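Local coordinates for protein octaprenyl-diphosphate synthase (Roseobacter denitrificans, PDB 4JXN) that probably makes all-trans-octaprenyl diphosphate from farnesyl diphosphate and five isopentenyl diphosphates, supplying the side-chain precursor of isoprenoid quinones such as ubiquinone, at residues A[20-25]-A[75-80]; A[31-36]-A[133-138]. All coordinates share one frame; numbering follows the deposited sequence.

How the contacts relate
Both contacts use helix 9-34, the N-terminal helix of this all-helical isoprenoid synthase. Their segments alternate in the chain: 20-25, 31-36, 75-80 and then 133-138, so the second contact starts inside the span bridged by the first. Contact 1 packs the middle of helix 9-34 against the start of helix 75-94, and contact 2 ties its C-terminal end to the turn that follows helix 116-134. The contact centres lie about 12 Å apart. They also touch directly, for F75 CE1 of contact 1 packs 3.5 Å from E135 O of contact 2. One N-terminal helix is thereby joined to two helices that follow each other in the model, 75-94 and 116-134.

Contact 1 (A[20-25]-A[75-80]); sequences ESDMAA and FHINLA
The carboxylate oxygen D22 OD2 is met by two histidines. It accepts a hydrogen bond from NE2 of H67, on helix 57-68, and across the contact it approaches the C-H edge of the H76 imidazole, with D22 OD2 3.2 Å from H76 CE1, a close polar contact and not a hydrogen bond. The oxygen arrives near the ring plane, while the carboxylate plane stands nearly upright to the imidazole at 78°. H76 CG sits between its backbone N and carbonyl carbon (chi1 62°), a turn that brings the imidazole edge round to helix 9-34. The ring also meets that of H67 edge to face and that of Y71 at a steep angle, and L63 touches both H76 and D22.

I77 supplies the apolar half of the contact with its two branches. CD1 lies over one face of the neighbouring H76 ring, 3.7 Å above its plane and displaced toward the rim, and the same methyl reaches D22, with I77 CD1 4.0 Å from D22 CB. On the other branch, I77 CG2 is anti to the backbone N and rests 3.7 Å from A25 O. The contact packs N-terminal helix 9-34 on the first turns of helix 75-94, with helix 57-68 contributing, in an all-helical polyprenyl synthase; the short segments cross at -62°, their axes 9.9 Å apart at closest approach.

With H67 as donor and the H76 ring edge alongside, the D22 carboxylate would be expected to favour positive charge on the nearby imidazoles and to be stabilised as an anion in return.

Contact 2 (A[31-36]-A[133-138]); sequences RERMAS and MVETGS
R33 and E135 meet end-on, their side chains coming from opposite directions to form a two-point salt bridge. The stronger arm is nearly straight: R33 NH2 donates to the syn lone pair of E135 OE2 (3.0 Å, N-H...O angle 170°), and the acceptor lies within 5° of the guanidinium plane. The other arm, from R33 NH1 to E135 OE1, is long at 3.5 Å and weak, and the two flat groups are twisted 39° apart. The guanidinium is also met at its edge, in plane, by E32: a weak bond from R33 NE to E32 OE2, 3.3 Å, completes an E32-R33-E135 salt-bridge network, and the two carboxylates should limit the rotation of the group. A bend of R33 at chi2 and an extended E135 chain beyond CG accompany the approach from opposite directions. E135 belongs to a type I beta turn, V134 to G137, that links helix 116-134 to helix 139-162; G137 N closes it on V134 O at 3.1 Å. G137 then leaves helical geometry with positive phi, and S138 is the N-cap of the next helix. Farther out, R33 packs on F85 of helix 75-94 and on L132, while M133 packs on F130 and V134 on D143 of the second subunit.

Contact 1 (A[20-25]-A[75-80])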
ATOM      1  N   GLU A  20       9.069  13.942 -24.659  1.00 89.64           N
ATOM      2  CA  GLU A  20      10.399  14.124 -24.068  1.00 84.37           C
ATOM      3  C   GLU A  20      10.400  14.984 -22.808  1.00142.53           C
ATOM      4  O   GLU A  20      10.979  14.610 -21.781  1.00 62.99           O
ATOM      5  CB  GLU A  20      11.329  14.751 -25.123  1.00106.09           C
ATOM      6  CG  GLU A  20      12.522  15.551 -24.601  1.00163.67           C
ATOM      7  CD  GLU A  20      13.423  14.765 -23.666  1.00200.00           C
ATOM      8  OE1 GLU A  20      13.310  13.518 -23.615  1.00132.74           O
ATOM      9  OE2 GLU A  20      14.246  15.406 -22.977  1.00138.68           O
ATOM     10  N   SER A  21       9.753  16.138 -22.903  1.00 45.25           N
ATOM     11  CA  SER A  21       9.835  17.153 -21.870  1.00 64.65           C
ATOM     12  C   SER A  21       8.988  16.757 -20.660  1.00 81.44           C
ATOM     13  O   SER A  21       9.423  16.882 -19.515  1.00 72.29           O
ATOM     14  CB  SER A  21       9.375  18.505 -22.444  1.00 51.19           C
ATOM     15  OG  SER A  21       8.025  18.442 -22.863  1.00 72.09           O
ATOM     16  N   ASP A  22       7.777  16.276 -20.923  1.00 75.30           N
ATOM     17  CA  ASP A  22       6.892  15.821 -19.857  1.00 56.13           C
ATOM     18  C   ASP A  22       7.496  14.648 -19.099  1.00 59.55           C
ATOM     19  O   ASP A  22       7.398  14.595 -17.882  1.00 73.23           O
ATOM     20  CB  ASP A  22       5.522  15.466 -20.419  1.00 57.79           C
ATOM     21  CG  ASP A  22       4.713  16.700 -20.810  1.00 55.32           C
ATOM     22  OD1 ASP A  22       5.155  17.838 -20.543  1.00100.54           O
ATOM     23  OD2 ASP A  22       3.625  16.529 -21.386  1.00 71.68           O
ATOM     24  N   MET A  23       8.141  13.724 -19.812  1.00 53.52           N
ATOM     25  CA  MET A  23       8.839  12.609 -19.164  1.00 92.25           C
ATOM     26  C   MET A  23       9.982  13.071 -18.267  1.00102.52           C
ATOM     27  O   MET A  23      10.218  12.491 -17.202  1.00 87.19           O
ATOM     28  CB  MET A  23       9.357  11.603 -20.202  1.00 56.36           C
ATOM     29  CG  MET A  23       8.283  10.640 -20.699  1.00107.16           C
ATOM     30  SD  MET A  23       7.349   9.846 -19.360  1.00116.77           S
ATOM     31  CE  MET A  23       8.496   8.589 -18.783  1.00 63.52           C
ATOM     32  N   ALA A  24      10.687  14.107 -18.707  1.00 95.84           N
ATOM     33  CA  ALA A  24      11.719  14.721 -17.894  1.00100.73           C
ATOM     34  C   ALA A  24      11.099  15.249 -16.606  1.00 86.14           C
ATOM     35  O   ALA A  24      11.569  14.936 -15.507  1.00 64.05           O
ATOM     36  CB  ALA A  24      12.392  15.850 -18.659  1.00 86.19           C
ATOM     37  N   ALA A  25      10.027  16.023 -16.764  1.00 61.44           N
ATOM     38  CA  ALA A  25       9.389  16.758 -15.661  1.00 53.96           C
ATOM     39  C   ALA A  25       8.653  15.831 -14.682  1.00119.56           C
ATOM     40  O   ALA A  25       8.415  16.201 -13.526  1.00 76.20           O
ATOM     41  CB  ALA A  25       8.428  17.798 -16.208  1.00 65.39           C
ATOM     42  N   PHE A  75      -1.477  18.588 -14.133  1.00 70.69           N
ATOM     43  CA  PHE A  75      -1.745  17.398 -13.316  1.00 66.36           C
ATOM     44  C   PHE A  75      -1.486  16.056 -14.007  1.00 77.79           C
ATOM     45  O   PHE A  75      -1.296  15.046 -13.330  1.00 73.03           O
ATOM     46  CB  PHE A  75      -3.157  17.472 -12.737  1.00 71.43           C
ATOM     47  CG  PHE A  75      -3.355  18.632 -11.789  1.00 72.44           C
ATOM     48  CD1 PHE A  75      -2.443  18.873 -10.757  1.00 58.54           C
ATOM     49  CD2 PHE A  75      -4.443  19.483 -11.923  1.00 57.07           C
ATOM     50  CE1 PHE A  75      -2.617  19.937  -9.887  1.00 74.87           C
ATOM     51  CE2 PHE A  75      -4.620  20.547 -11.055  1.00 79.04           C
ATOM     52  CZ  PHE A  75      -3.710  20.772 -10.038  1.00 60.69           C
ATOM     53  N   HIS A  76      -1.468  16.049 -15.339  1.00 55.91           N
ATOM     54  CA  HIS A  76      -1.032  14.876 -16.120  1.00 55.12           C
ATOM     55  C   HIS A  76       0.357  14.400 -15.691  1.00 44.91           C
ATOM     56  O   HIS A  76       0.646  13.198 -15.685  1.00 58.02           O
ATOM     57  CB  HIS A  76      -1.107  15.169 -17.627  1.00 65.41           C
ATOM     58  CG  HIS A  76      -0.219  16.285 -18.085  1.00 75.76           C
ATOM     59  ND1 HIS A  76       0.630  16.160 -19.165  1.00 80.24           N
ATOM     60  CD2 HIS A  76      -0.042  17.542 -17.613  1.00 63.46           C
ATOM     61  CE1 HIS A  76       1.287  17.293 -19.339  1.00 63.61           C
ATOM     62  NE2 HIS A  76       0.899  18.147 -18.411  1.00 94.74           N
ATOM     63  N   ILE A  77       1.185  15.356 -15.275  1.00 63.35           N
ATOM     64  CA  ILE A  77       2.491  15.074 -14.684  1.00 50.06           C
ATOM     65  C   ILE A  77       2.347  14.345 -13.346  1.00 64.39           C
ATOM     66  O   ILE A  77       3.032  13.334 -13.076  1.00 45.23           O
ATOM     67  CB  ILE A  77       3.292  16.382 -14.453  1.00 75.88           C
ATOM     68  CG1 ILE A  77       3.371  17.215 -15.734  1.00 80.44           C
ATOM     69  CG2 ILE A  77       4.707  16.077 -13.972  1.00 59.12           C
ATOM     70  CD1 ILE A  77       3.959  16.462 -16.915  1.00 70.03           C
ATOM     71  N   ASN A  78       1.453  14.851 -12.501  1.00 47.51           N
ATOM     72  CA  ASN A  78       1.172  14.170 -11.221  1.00 49.41           C
ATOM     73  C   ASN A  78       0.728  12.739 -11.489  1.00 61.50           C
ATOM     74  O   ASN A  78       1.249  11.774 -10.912  1.00 49.10           O
ATOM     75  CB  ASN A  78       0.075  14.881 -10.423  1.00 59.78           C
ATOM     76  CG  ASN A  78       0.391  16.342 -10.127  1.00 68.74           C
ATOM     77  OD1 ASN A  78       1.074  17.021 -10.892  1.00 83.49           O
ATOM     78  ND2 ASN A  78      -0.127  16.832  -9.008  1.00 76.18           N
ATOM     79  N   LEU A  79      -0.245  12.610 -12.386  1.00 51.68           N
ATOM     80  CA  LEU A  79      -0.863  11.322 -12.654  1.00 72.38           C
ATOM     81  C   LEU A  79       0.100  10.312 -13.263  1.00 42.02           C
ATOM     82  O   LEU A  79       0.025   9.132 -12.959  1.00 52.71           O
ATOM     83  CB  LEU A  79      -2.081  11.512 -13.555  1.00 49.33           C
ATOM     84  CG  LEU A  79      -3.203  12.301 -12.887  1.00 61.25           C
ATOM     85  CD1 LEU A  79      -4.350  12.532 -13.866  1.00 62.11           C
ATOM     86  CD2 LEU A  79      -3.651  11.567 -11.629  1.00 59.69           C
ATOM     87  N   ALA A  80       0.989  10.770 -14.136  1.00 49.40           N
ATOM     88  CA  ALA A  80       1.951   9.862 -14.733  1.00 51.11           C
ATOM     89  C   ALA A  80       2.991   9.437 -13.693  1.00 56.29           C
ATOM     90  O   ALA A  80       3.437   8.297 -13.698  1.00 56.52           O
ATOM     91  CB  ALA A  80       2.611  10.500 -15.945  1.00 53.80           C
TER

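Contact 2 (A[31-36]-A[133-138])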
ATOM      1  N   ARG A  31      11.786  11.723  -8.524  1.00165.01           N
ATOM      2  CA  ARG A  31      13.014  12.004  -7.772  1.00 99.53           C
ATOM      3  C   ARG A  31      12.712  12.802  -6.498  1.00177.40           C
ATOM      4  O   ARG A  31      13.057  12.356  -5.399  1.00 80.68           O
ATOM      5  CB  ARG A  31      14.033  12.757  -8.638  1.00112.04           C
ATOM      6  N   GLU A  32      12.045  13.951  -6.651  1.00 63.04           N
ATOM      7  CA  GLU A  32      11.756  14.874  -5.526  1.00 69.29           C
ATOM      8  C   GLU A  32      10.806  14.304  -4.429  1.00120.28           C
ATOM      9  O   GLU A  32      10.909  14.674  -3.256  1.00 85.39           O
ATOM     10  CB  GLU A  32      11.231  16.220  -6.081  1.00 49.45           C
ATOM     11  CG  GLU A  32      10.114  16.875  -5.278  1.00107.36           C
ATOM     12  CD  GLU A  32       9.354  17.905  -6.088  1.00154.33           C
ATOM     13  OE1 GLU A  32      10.006  18.651  -6.852  1.00 56.33           O
ATOM     14  OE2 GLU A  32       8.105  17.955  -5.961  1.00 75.38           O
ATOM     15  N   ARG A  33       9.884  13.417  -4.802  1.00113.28           N
ATOM     16  CA  ARG A  33       8.961  12.813  -3.826  1.00 83.86           C
ATOM     17  C   ARG A  33       9.513  11.553  -3.168  1.00100.97           C
ATOM     18  O   ARG A  33       9.071  11.181  -2.079  1.00100.82           O
ATOM     19  CB  ARG A  33       7.615  12.478  -4.478  1.00 70.58           C
ATOM     20  CG  ARG A  33       6.825  13.668  -4.994  1.00 63.32           C
ATOM     21  CD  ARG A  33       6.768  14.795  -3.989  1.00 48.59           C
ATOM     22  NE  ARG A  33       5.938  15.904  -4.456  1.00 70.43           N
ATOM     23  CZ  ARG A  33       4.608  15.938  -4.407  1.00 77.45           C
ATOM     24  NH1 ARG A  33       3.910  14.912  -3.923  1.00117.88           N
ATOM     25  NH2 ARG A  33       3.964  17.012  -4.852  1.00 61.84           N
ATOM     26  N   MET A  34      10.453  10.884  -3.830  1.00 82.74           N
ATOM     27  CA  MET A  34      11.168   9.767  -3.216  1.00 88.24           C
ATOM     28  C   MET A  34      12.059  10.271  -2.070  1.00141.94           C
ATOM     29  O   MET A  34      12.414   9.509  -1.167  1.00100.55           O
ATOM     30  CB  MET A  34      11.995   9.023  -4.258  1.00 71.03           C
ATOM     31  N   ALA A  35      12.412  11.558  -2.112  1.00127.50           N
ATOM     32  CA  ALA A  35      13.104  12.219  -1.006  1.00150.63           C
ATOM     33  C   ALA A  35      12.178  12.359   0.196  1.00180.01           C
ATOM     34  O   ALA A  35      11.124  12.999   0.111  1.00122.97           O
ATOM     35  CB  ALA A  35      13.612  13.590  -1.431  1.00100.03           C
ATOM     36  N   SER A  36      12.589  11.767   1.314  1.00169.88           N
ATOM     37  CA  SER A  36      11.801  11.760   2.541  1.00132.04           C
ATOM     38  C   SER A  36      12.332  12.795   3.540  1.00200.00           C
ATOM     39  O   SER A  36      13.508  12.750   3.924  1.00 88.43           O
ATOM     40  CB  SER A  36      11.824  10.359   3.153  1.00106.45           C
ATOM     41  OG  SER A  36      11.168  10.329   4.406  1.00117.20           O
ATOM     42  N   MET A 133      -2.122  12.118  -6.564  1.00 58.58           N
ATOM     43  CA  MET A 133      -3.465  12.128  -7.180  1.00 60.63           C
ATOM     44  C   MET A 133      -4.397  13.094  -6.450  1.00 58.60           C
ATOM     45  O   MET A 133      -5.217  13.772  -7.076  1.00 63.10           O
ATOM     46  CB  MET A 133      -4.138  10.744  -7.216  1.00 79.33           C
ATOM     47  CG  MET A 133      -3.285   9.543  -6.849  1.00 65.06           C
ATOM     48  SD  MET A 133      -4.249   8.013  -6.903  1.00 65.73           S
ATOM     49  CE  MET A 133      -3.187   6.895  -5.978  1.00 70.40           C
ATOM     50  N   VAL A 134      -4.301  13.134  -5.123  1.00 50.01           N
ATOM     51  CA  VAL A 134      -5.176  14.003  -4.326  1.00 64.99           C
ATOM     52  C   VAL A 134      -4.946  15.461  -4.701  1.00 52.37           C
ATOM     53  O   VAL A 134      -5.896  16.245  -4.814  1.00 70.68           O
ATOM     54  CB  VAL A 134      -4.957  13.817  -2.800  1.00 64.99           C
ATOM     55  CG1 VAL A 134      -5.609  14.948  -2.002  1.00 65.17           C
ATOM     56  CG2 VAL A 134      -5.507  12.474  -2.346  1.00 63.14           C
ATOM     57  N   GLU A 135      -3.681  15.817  -4.903  1.00 60.85           N
ATOM     58  CA  GLU A 135      -3.334  17.178  -5.304  1.00 75.80           C
ATOM     59  C   GLU A 135      -3.979  17.629  -6.621  1.00 71.60           C
ATOM     60  O   GLU A 135      -4.054  18.828  -6.879  1.00 68.35           O
ATOM     61  CB  GLU A 135      -1.815  17.333  -5.380  1.00 68.34           C
ATOM     62  CG  GLU A 135      -1.138  17.325  -4.015  1.00 67.36           C
ATOM     63  CD  GLU A 135       0.316  16.896  -4.074  1.00102.24           C
ATOM     64  OE1 GLU A 135       0.776  16.225  -3.126  1.00 77.36           O
ATOM     65  OE2 GLU A 135       1.003  17.226  -5.065  1.00 90.02           O
ATOM     66  N   THR A 136      -4.450  16.687  -7.442  1.00 64.98           N
ATOM     67  CA  THR A 136      -5.045  17.022  -8.748  1.00 58.73           C
ATOM     68  C   THR A 136      -6.447  17.565  -8.616  1.00 53.56           C
ATOM     69  O   THR A 136      -6.996  18.099  -9.572  1.00 67.55           O
ATOM     70  CB  THR A 136      -5.093  15.802  -9.711  1.00 53.06           C
ATOM     71  OG1 THR A 136      -6.012  14.812  -9.228  1.00 57.28           O
ATOM     72  CG2 THR A 136      -3.727  15.182  -9.857  1.00 49.83           C
ATOM     73  N   GLY A 137      -7.047  17.368  -7.445  1.00 79.12           N
ATOM     74  CA  GLY A 137      -8.410  17.822  -7.182  1.00 53.61           C
ATOM     75  C   GLY A 137      -9.536  17.020  -7.813  1.00 59.18           C
ATOM     76  O   GLY A 137     -10.707  17.408  -7.697  1.00 77.00           O
ATOM     77  N   SER A 138      -9.211  15.901  -8.465  1.00 66.29           N
ATOM     78  CA  SER A 138     -10.213  15.151  -9.235  1.00 56.72           C
ATOM     79  C   SER A 138     -10.599  13.847  -8.557  1.00 77.99           C
ATOM     80  O   SER A 138      -9.789  12.913  -8.426  1.00 58.92           O
ATOM     81  CB  SER A 138      -9.723  14.882 -10.665  1.00 48.52           C
ATOM     82  OG  SER A 138     -10.631  14.027 -11.354  1.00 69.77           O
TER